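Local coordinates for protein Rna-directed RNA polymerase (Infectious pancreatic necrosis virus, PDB 3ZED) that probably copies the viral genome as an RNA-dependent RNA polymerase that occurs both free and covalently attached to the genomic RNA, at residues L77-M83 with S222-T228; A263-A267 with Y326-L331; R367-I371 with D688-P692. All coordinates share one frame; numbering follows the deposited sequence.

Contact 1: L77-M83 with S222-T228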
# COMPACT_ATOMS: atom_id res chain seq x y z
N LEU B 77 3.44 -31.97 0.95
CA LEU B 77 3.90 -31.38 -0.31
C LEU B 77 4.80 -32.40 -1.03
O LEU B 77 6.03 -32.26 -0.98
CB LEU B 77 4.61 -30.04 -0.08
CG LEU B 77 3.79 -28.92 0.57
CD1 LEU B 77 4.68 -27.79 0.99
CD2 LEU B 77 2.69 -28.41 -0.34
N PRO B 78 4.22 -33.45 -1.68
CA PRO B 78 5.05 -34.48 -2.33
C PRO B 78 5.89 -33.96 -3.50
O PRO B 78 7.02 -34.43 -3.68
CB PRO B 78 4.03 -35.51 -2.82
CG PRO B 78 2.82 -35.29 -1.99
CD PRO B 78 2.79 -33.80 -1.79
N ARG B 79 5.36 -32.98 -4.26
CA ARG B 79 6.04 -32.35 -5.39
C ARG B 79 7.34 -31.62 -4.97
O ARG B 79 8.22 -31.42 -5.81
CB ARG B 79 5.10 -31.33 -6.05
CG ARG B 79 4.00 -31.93 -6.90
CD ARG B 79 3.15 -30.86 -7.58
NE ARG B 79 3.89 -29.98 -8.50
CZ ARG B 79 4.05 -30.21 -9.80
NH1 ARG B 79 3.54 -31.30 -10.36
NH2 ARG B 79 4.74 -29.36 -10.55
N LEU B 80 7.44 -31.22 -3.69
CA LEU B 80 8.58 -30.47 -3.16
C LEU B 80 9.44 -31.31 -2.19
O LEU B 80 10.04 -30.75 -1.27
CB LEU B 80 8.08 -29.18 -2.46
CG LEU B 80 7.20 -28.21 -3.25
CD1 LEU B 80 6.72 -27.10 -2.35
CD2 LEU B 80 7.93 -27.61 -4.44
N ARG B 81 9.53 -32.64 -2.42
CA ARG B 81 10.33 -33.55 -1.60
C ARG B 81 11.83 -33.20 -1.69
O ARG B 81 12.56 -33.34 -0.71
CB ARG B 81 10.09 -35.00 -2.01
N GLN B 82 12.26 -32.73 -2.86
CA GLN B 82 13.62 -32.32 -3.15
C GLN B 82 13.98 -31.03 -2.39
O GLN B 82 15.14 -30.85 -2.02
CB GLN B 82 13.78 -32.13 -4.67
CG GLN B 82 15.16 -31.71 -5.16
CD GLN B 82 16.07 -32.86 -5.48
OE1 GLN B 82 16.17 -33.30 -6.64
NE2 GLN B 82 16.93 -33.16 -4.51
N MET B 83 13.00 -30.15 -2.15
CA MET B 83 13.19 -28.88 -1.42
C MET B 83 13.40 -29.13 0.08
O MET B 83 14.04 -28.32 0.75
CB MET B 83 11.98 -27.96 -1.63
CG MET B 83 12.27 -26.81 -2.54
SD MET B 83 10.89 -25.66 -2.65
CE MET B 83 11.31 -24.50 -1.38
N SER B 222 1.87 -23.85 -4.52
CA SER B 222 3.08 -24.68 -4.46
C SER B 222 3.55 -25.17 -5.84
O SER B 222 4.73 -25.47 -6.01
CB SER B 222 2.87 -25.88 -3.55
OG SER B 222 1.90 -26.78 -4.08
N TRP B 223 2.62 -25.27 -6.81
CA TRP B 223 2.92 -25.73 -8.17
C TRP B 223 3.68 -24.65 -8.98
O TRP B 223 4.13 -24.93 -10.09
CB TRP B 223 1.63 -26.15 -8.88
CG TRP B 223 1.08 -27.46 -8.42
CD1 TRP B 223 0.76 -27.83 -7.15
CD2 TRP B 223 0.70 -28.57 -9.26
NE1 TRP B 223 0.23 -29.10 -7.13
CE2 TRP B 223 0.15 -29.56 -8.42
CE3 TRP B 223 0.73 -28.80 -10.64
CZ2 TRP B 223 -0.31 -30.80 -8.91
CZ3 TRP B 223 0.28 -30.02 -11.14
CH2 TRP B 223 -0.24 -31.00 -10.28
N LEU B 224 3.82 -23.43 -8.44
CA LEU B 224 4.55 -22.34 -9.08
C LEU B 224 6.06 -22.41 -8.72
O LEU B 224 6.86 -21.62 -9.22
CB LEU B 224 3.93 -20.98 -8.68
CG LEU B 224 2.86 -20.40 -9.64
CD1 LEU B 224 1.62 -21.31 -9.76
CD2 LEU B 224 2.47 -18.99 -9.21
N ILE B 225 6.43 -23.41 -7.87
CA ILE B 225 7.81 -23.67 -7.48
C ILE B 225 8.34 -24.74 -8.40
O ILE B 225 7.82 -25.86 -8.45
CB ILE B 225 8.01 -24.04 -5.98
CG1 ILE B 225 7.53 -22.94 -5.03
CG2 ILE B 225 9.51 -24.37 -5.72
CD1 ILE B 225 7.11 -23.48 -3.70
N ASN B 226 9.40 -24.40 -9.10
CA ASN B 226 10.08 -25.32 -9.99
C ASN B 226 11.46 -25.58 -9.38
O ASN B 226 12.37 -24.78 -9.60
CB ASN B 226 10.12 -24.73 -11.41
CG ASN B 226 10.94 -25.48 -12.45
OD1 ASN B 226 11.34 -26.66 -12.27
ND2 ASN B 226 11.18 -24.82 -13.57
N TYR B 227 11.58 -26.65 -8.54
CA TYR B 227 12.85 -26.99 -7.88
C TYR B 227 13.30 -28.42 -8.20
O TYR B 227 12.51 -29.36 -8.10
CB TYR B 227 12.77 -26.79 -6.35
CG TYR B 227 14.12 -26.84 -5.66
CD1 TYR B 227 14.95 -25.73 -5.62
CD2 TYR B 227 14.59 -28.03 -5.08
CE1 TYR B 227 16.21 -25.78 -5.02
CE2 TYR B 227 15.84 -28.09 -4.48
CZ TYR B 227 16.65 -26.96 -4.44
OH TYR B 227 17.89 -27.00 -3.84
N THR B 228 14.58 -28.56 -8.57
CA THR B 228 15.27 -29.85 -8.84
C THR B 228 16.71 -29.81 -8.29
O THR B 228 17.25 -30.84 -7.90
CB THR B 228 15.32 -30.20 -10.34
OG1 THR B 228 15.98 -29.16 -11.07
CG2 THR B 228 13.95 -30.48 -10.94
O HOH W 1 5.71 -26.90 -10.13
O HOH W 2 4.97 -28.03 -6.30
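Arg79 and Trp223 face each other with CA atoms 7.8 Å apart, and Met83 and Tyr227 with CA atoms 6.7 Å apart, as the 3-10 turn and helix start of 77-83 run along the 3-10 turn and short strand of 222-228. The Arg79 guanidinium lies flat on the indole, planes 9° apart, with CZ 3.9 Å from the centroid of the Trp223 six-membered ring: a stacked cation-pi pair. Its chain bends at CG-CD (chi3 61°), and CD sits over the five-membered ring as a CH-pi contact. Two waters at the guanidinium edge, in its plane, fix its rotation: one accepts from Arg79 NH2 and donates to Trp223 O and Ile225 O, the other links Arg79 NE to Ser222 O. Strand 225-226 pairs antiparallel with 235-236, so the contact sets a beta-hairpin against the start of helix 81-85. Leu80 CD2 meets Ile225 CG2 at 3.8 Å, and Met83 SD reaches the same methyl at 3.6 Å. Met83 CG lies over one face of the Tyr227 ring, 4.0 Å from its centroid, with SD oblique to it in a Met-aromatic contact; Gln82 CG comes to the ring's edge. The Tyr227 hydroxyl is hydrogen-bonded to Asp86.

Contact 2: A263-A267 with Y326-L331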
# COMPACT_ATOMS: atom_id res chain seq x y z
N ALA B 263 2.10 -22.16 4.92
CA ALA B 263 1.40 -21.23 4.01
C ALA B 263 1.03 -21.92 2.70
O ALA B 263 -0.12 -21.83 2.30
CB ALA B 263 2.26 -20.03 3.74
N LEU B 264 1.98 -22.62 2.07
CA LEU B 264 1.77 -23.36 0.82
C LEU B 264 0.71 -24.43 1.01
O LEU B 264 -0.22 -24.47 0.21
CB LEU B 264 3.09 -24.00 0.31
CG LEU B 264 4.20 -23.05 -0.12
CD1 LEU B 264 5.50 -23.80 -0.36
CD2 LEU B 264 3.80 -22.25 -1.35
N VAL B 265 0.80 -25.23 2.10
CA VAL B 265 -0.17 -26.28 2.41
C VAL B 265 -1.57 -25.65 2.55
O VAL B 265 -2.51 -26.12 1.91
CB VAL B 265 0.25 -27.11 3.67
CG1 VAL B 265 -0.89 -28.02 4.15
CG2 VAL B 265 1.50 -27.94 3.41
N LEU B 266 -1.70 -24.58 3.35
CA LEU B 266 -2.99 -23.92 3.60
C LEU B 266 -3.55 -23.23 2.36
O LEU B 266 -4.74 -23.40 2.07
CB LEU B 266 -2.88 -22.93 4.77
CG LEU B 266 -2.70 -23.52 6.18
CD1 LEU B 266 -2.67 -22.43 7.21
CD2 LEU B 266 -3.82 -24.57 6.52
N ALA B 267 -2.70 -22.46 1.62
CA ALA B 267 -3.12 -21.76 0.39
C ALA B 267 -3.52 -22.78 -0.69
O ALA B 267 -4.56 -22.59 -1.31
CB ALA B 267 -2.02 -20.84 -0.12
N TYR B 326 -0.81 -15.25 6.06
CA TYR B 326 0.14 -15.57 4.99
C TYR B 326 -0.55 -16.26 3.78
O TYR B 326 -0.35 -15.77 2.67
CB TYR B 326 1.31 -16.42 5.55
CG TYR B 326 2.51 -16.63 4.65
CD1 TYR B 326 2.58 -16.04 3.39
CD2 TYR B 326 3.62 -17.35 5.09
CE1 TYR B 326 3.70 -16.20 2.57
CE2 TYR B 326 4.74 -17.52 4.28
CZ TYR B 326 4.77 -16.96 3.01
OH TYR B 326 5.85 -17.17 2.20
N PRO B 327 -1.39 -17.32 3.92
CA PRO B 327 -2.00 -17.95 2.72
C PRO B 327 -2.89 -17.00 1.92
O PRO B 327 -2.82 -17.02 0.69
CB PRO B 327 -2.81 -19.12 3.31
CG PRO B 327 -2.18 -19.40 4.62
CD PRO B 327 -1.78 -18.06 5.15
N THR B 328 -3.69 -16.13 2.60
CA THR B 328 -4.58 -15.15 1.96
C THR B 328 -3.75 -14.13 1.16
O THR B 328 -4.08 -13.88 -0.01
CB THR B 328 -5.48 -14.47 3.00
OG1 THR B 328 -6.25 -15.49 3.62
CG2 THR B 328 -6.43 -13.45 2.40
N HIS B 329 -2.67 -13.59 1.77
CA HIS B 329 -1.76 -12.63 1.15
C HIS B 329 -1.13 -13.23 -0.13
O HIS B 329 -1.05 -12.54 -1.14
CB HIS B 329 -0.66 -12.19 2.14
CG HIS B 329 0.32 -11.25 1.52
ND1 HIS B 329 -0.03 -9.94 1.23
CD2 HIS B 329 1.59 -11.47 1.09
CE1 HIS B 329 1.03 -9.40 0.66
NE2 HIS B 329 2.04 -10.27 0.57
N LEU B 330 -0.71 -14.50 -0.07
CA LEU B 330 -0.08 -15.23 -1.17
C LEU B 330 -1.05 -15.37 -2.37
O LEU B 330 -0.67 -15.06 -3.50
CB LEU B 330 0.38 -16.61 -0.65
CG LEU B 330 1.35 -17.46 -1.49
CD1 LEU B 330 2.66 -16.68 -1.83
CD2 LEU B 330 1.67 -18.76 -0.77
N LEU B 331 -2.30 -15.79 -2.11
CA LEU B 331 -3.34 -15.98 -3.15
C LEU B 331 -3.74 -14.64 -3.81
O LEU B 331 -3.86 -14.58 -5.03
CB LEU B 331 -4.58 -16.67 -2.56
CG LEU B 331 -4.41 -18.12 -2.09
CD1 LEU B 331 -5.61 -18.56 -1.24
CD2 LEU B 331 -4.21 -19.08 -3.27
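Helices 263-267 and 326-331 cross at -70°, their axes approaching to 8.6 Å, and the closest CA pair, Ala267 and Pro327, is 4.6 Å apart. Ala263 and Ala267, with Leu266 beside them, form the near side of the first helix. The methyl of Ala263 sits over one face of the Tyr326 ring, displaced toward the rim on the CD2 side; Ala263 CB is 3.5 Å from the ring centroid and 22° off its normal, a CH-pi contact. A chi2 near 2° turns that face of Tyr326 to the methyl. One turn further along the first helix, Ala267 CB meets Pro327 CB at 3.9 Å, and Leu331 CG lies 4.1 Å from the same methyl. The pyrrolidine ring of Pro327 also runs alongside Leu266, both side chains pointing the same way, with Pro327 CG 3.6 Å from Leu266 CB. Leu264 starts out pointing away, yet its CD2 comes to 4.1 Å from Leu330 CD2. The contact lies within the palm-family region: Val265 and Leu266 turn to strand 92-98, and Leu331 packs on helix 438-452. Leu266 also touches Tyr251, a predicted GTP-binding residue. Every touching residue is buried, and the side chains meet through carbon atoms, consistent with a join made by close fit and exclusion of water; the small Ala263 and Ala267 are in keeping with the short axis approach.

Contact 3: R367-I371 with D688-P692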
# COMPACT_ATOMS: atom_id res chain seq x y z
N ARG B 367 10.31 16.63 -14.03
CA ARG B 367 9.30 16.18 -15.03
C ARG B 367 7.90 16.63 -14.60
O ARG B 367 7.14 17.14 -15.43
CB ARG B 367 9.34 14.65 -15.21
CG ARG B 367 10.58 14.17 -15.95
CD ARG B 367 10.44 12.73 -16.38
NE ARG B 367 11.50 12.33 -17.31
CZ ARG B 367 11.38 11.37 -18.22
NH1 ARG B 367 10.25 10.69 -18.34
NH2 ARG B 367 12.40 11.08 -19.02
N ILE B 368 7.57 16.50 -13.30
CA ILE B 368 6.30 16.94 -12.71
C ILE B 368 6.17 18.46 -12.86
O ILE B 368 5.13 18.93 -13.32
CB ILE B 368 6.20 16.49 -11.22
CG1 ILE B 368 6.04 14.96 -11.08
CG2 ILE B 368 5.11 17.28 -10.43
CD1 ILE B 368 4.74 14.39 -11.52
N MET B 369 7.24 19.22 -12.50
CA MET B 369 7.23 20.70 -12.60
C MET B 369 7.07 21.17 -14.05
O MET B 369 6.36 22.15 -14.27
CB MET B 369 8.46 21.31 -11.95
CG MET B 369 8.48 21.14 -10.43
SD MET B 369 7.05 21.87 -9.54
CE MET B 369 7.24 23.61 -9.95
N THR B 370 7.63 20.43 -15.03
CA THR B 370 7.46 20.72 -16.46
C THR B 370 5.97 20.54 -16.83
O THR B 370 5.40 21.41 -17.47
CB THR B 370 8.40 19.84 -17.32
OG1 THR B 370 9.75 20.17 -16.99
CG2 THR B 370 8.21 20.04 -18.82
N ILE B 371 5.36 19.43 -16.39
CA ILE B 371 3.94 19.13 -16.64
C ILE B 371 3.07 20.24 -16.02
O ILE B 371 2.19 20.76 -16.70
CB ILE B 371 3.55 17.69 -16.17
CG1 ILE B 371 4.18 16.62 -17.11
CG2 ILE B 371 2.02 17.52 -16.13
CD1 ILE B 371 4.48 15.29 -16.41
N ASP B 688 17.41 10.28 -19.09
CA ASP B 688 16.99 10.83 -20.38
C ASP B 688 16.38 12.21 -20.24
O ASP B 688 15.86 12.57 -19.18
CB ASP B 688 15.95 9.89 -21.02
CG ASP B 688 16.50 8.54 -21.46
OD1 ASP B 688 17.28 8.51 -22.45
OD2 ASP B 688 16.13 7.52 -20.84
N SER B 689 16.39 12.98 -21.35
CA SER B 689 15.77 14.29 -21.46
C SER B 689 14.25 14.10 -21.51
O SER B 689 13.77 13.05 -21.96
CB SER B 689 16.27 15.01 -22.70
OG SER B 689 15.98 14.23 -23.86
N PHE B 690 13.48 15.10 -21.04
CA PHE B 690 12.04 14.96 -20.99
C PHE B 690 11.32 15.88 -21.96
O PHE B 690 11.50 17.10 -21.94
CB PHE B 690 11.50 15.21 -19.56
CG PHE B 690 10.00 15.08 -19.36
CD1 PHE B 690 9.33 13.90 -19.69
CD2 PHE B 690 9.27 16.11 -18.78
CE1 PHE B 690 7.96 13.76 -19.45
CE2 PHE B 690 7.90 15.97 -18.53
CZ PHE B 690 7.25 14.80 -18.87
N ASP B 691 10.46 15.26 -22.77
CA ASP B 691 9.54 15.90 -23.69
C ASP B 691 8.16 15.35 -23.33
O ASP B 691 7.93 14.15 -23.55
CB ASP B 691 9.94 15.63 -25.16
CG ASP B 691 9.07 16.29 -26.22
OD1 ASP B 691 8.16 17.09 -25.86
OD2 ASP B 691 9.31 16.04 -27.43
N PRO B 692 7.26 16.17 -22.69
CA PRO B 692 5.94 15.64 -22.28
C PRO B 692 5.10 15.10 -23.45
O PRO B 692 4.36 14.13 -23.27
CB PRO B 692 5.24 16.85 -21.63
CG PRO B 692 6.33 17.84 -21.31
CD PRO B 692 7.42 17.60 -22.33
O HOH W 3 14.01 13.61 -17.58
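Arg367 lies extended over one face of the Phe690 ring, the two side chains crossing obliquely. Arg367 CG stands 3.8 Å from the Phe690 centroid and 21° off the ring normal, a CH-pi contact. Further out, the guanidinium plane is inclined 24° to the ring, with Arg367 CZ 3.6 Å from Phe690 CD1. A chi1 of -179° sends the Phe690 ring out from the loop toward the helix, where its CE2 lies 3.4 Å from Arg367 O. Ile371 crosses it at about a right angle: its CG1 lies at the ring edge, in plane, and Ile371 CD1 meets Phe690 CZ at 3.7 Å. Thr370 lies alongside Phe690 pointing the other way, its CG2 methyl 3.8 Å from Pro692 CG. On the ring face opposite Arg367 comes Pro692 N, so the loop folds back over its own phenylalanine. Helix 364-377 of the palm-family region thereby meets the loop before helix 706-714. Arg367 NH1 is held from outside the contact by Thr348 O, while a water in the guanidinium plane bridges Arg367 NE to Asp688 O. With Asp688 OD2 5.5 Å from Arg367 NH2, any charge attraction is probably long-range, and the join rests mainly on aliphatic and aromatic packing.

Contacts 1 and 2 form one continuous packed region within the palm part of the polymerase, their centres 15 Å apart. Helix 260-278 joins them: Leu264 serves both contacts, its CD1 packing 3.7 Å from Ile225 CD1, and Val265 touches Leu77. Contact 2 is fully buried and apolar; contact 1 is partly buried, with Leu77, Leu80 and Ser222 inside, but its outer part carries a cation-pi stack and water bridges. Contact 3 stands apart at the surface, its nearest atoms about 27 Å from contact 2 and on the opposite side of the chain's centre. Like contact 1, it combines an arginine, an aromatic ring and water, yet it links segments 317 residues apart, one from the palm and one from the C-terminal part.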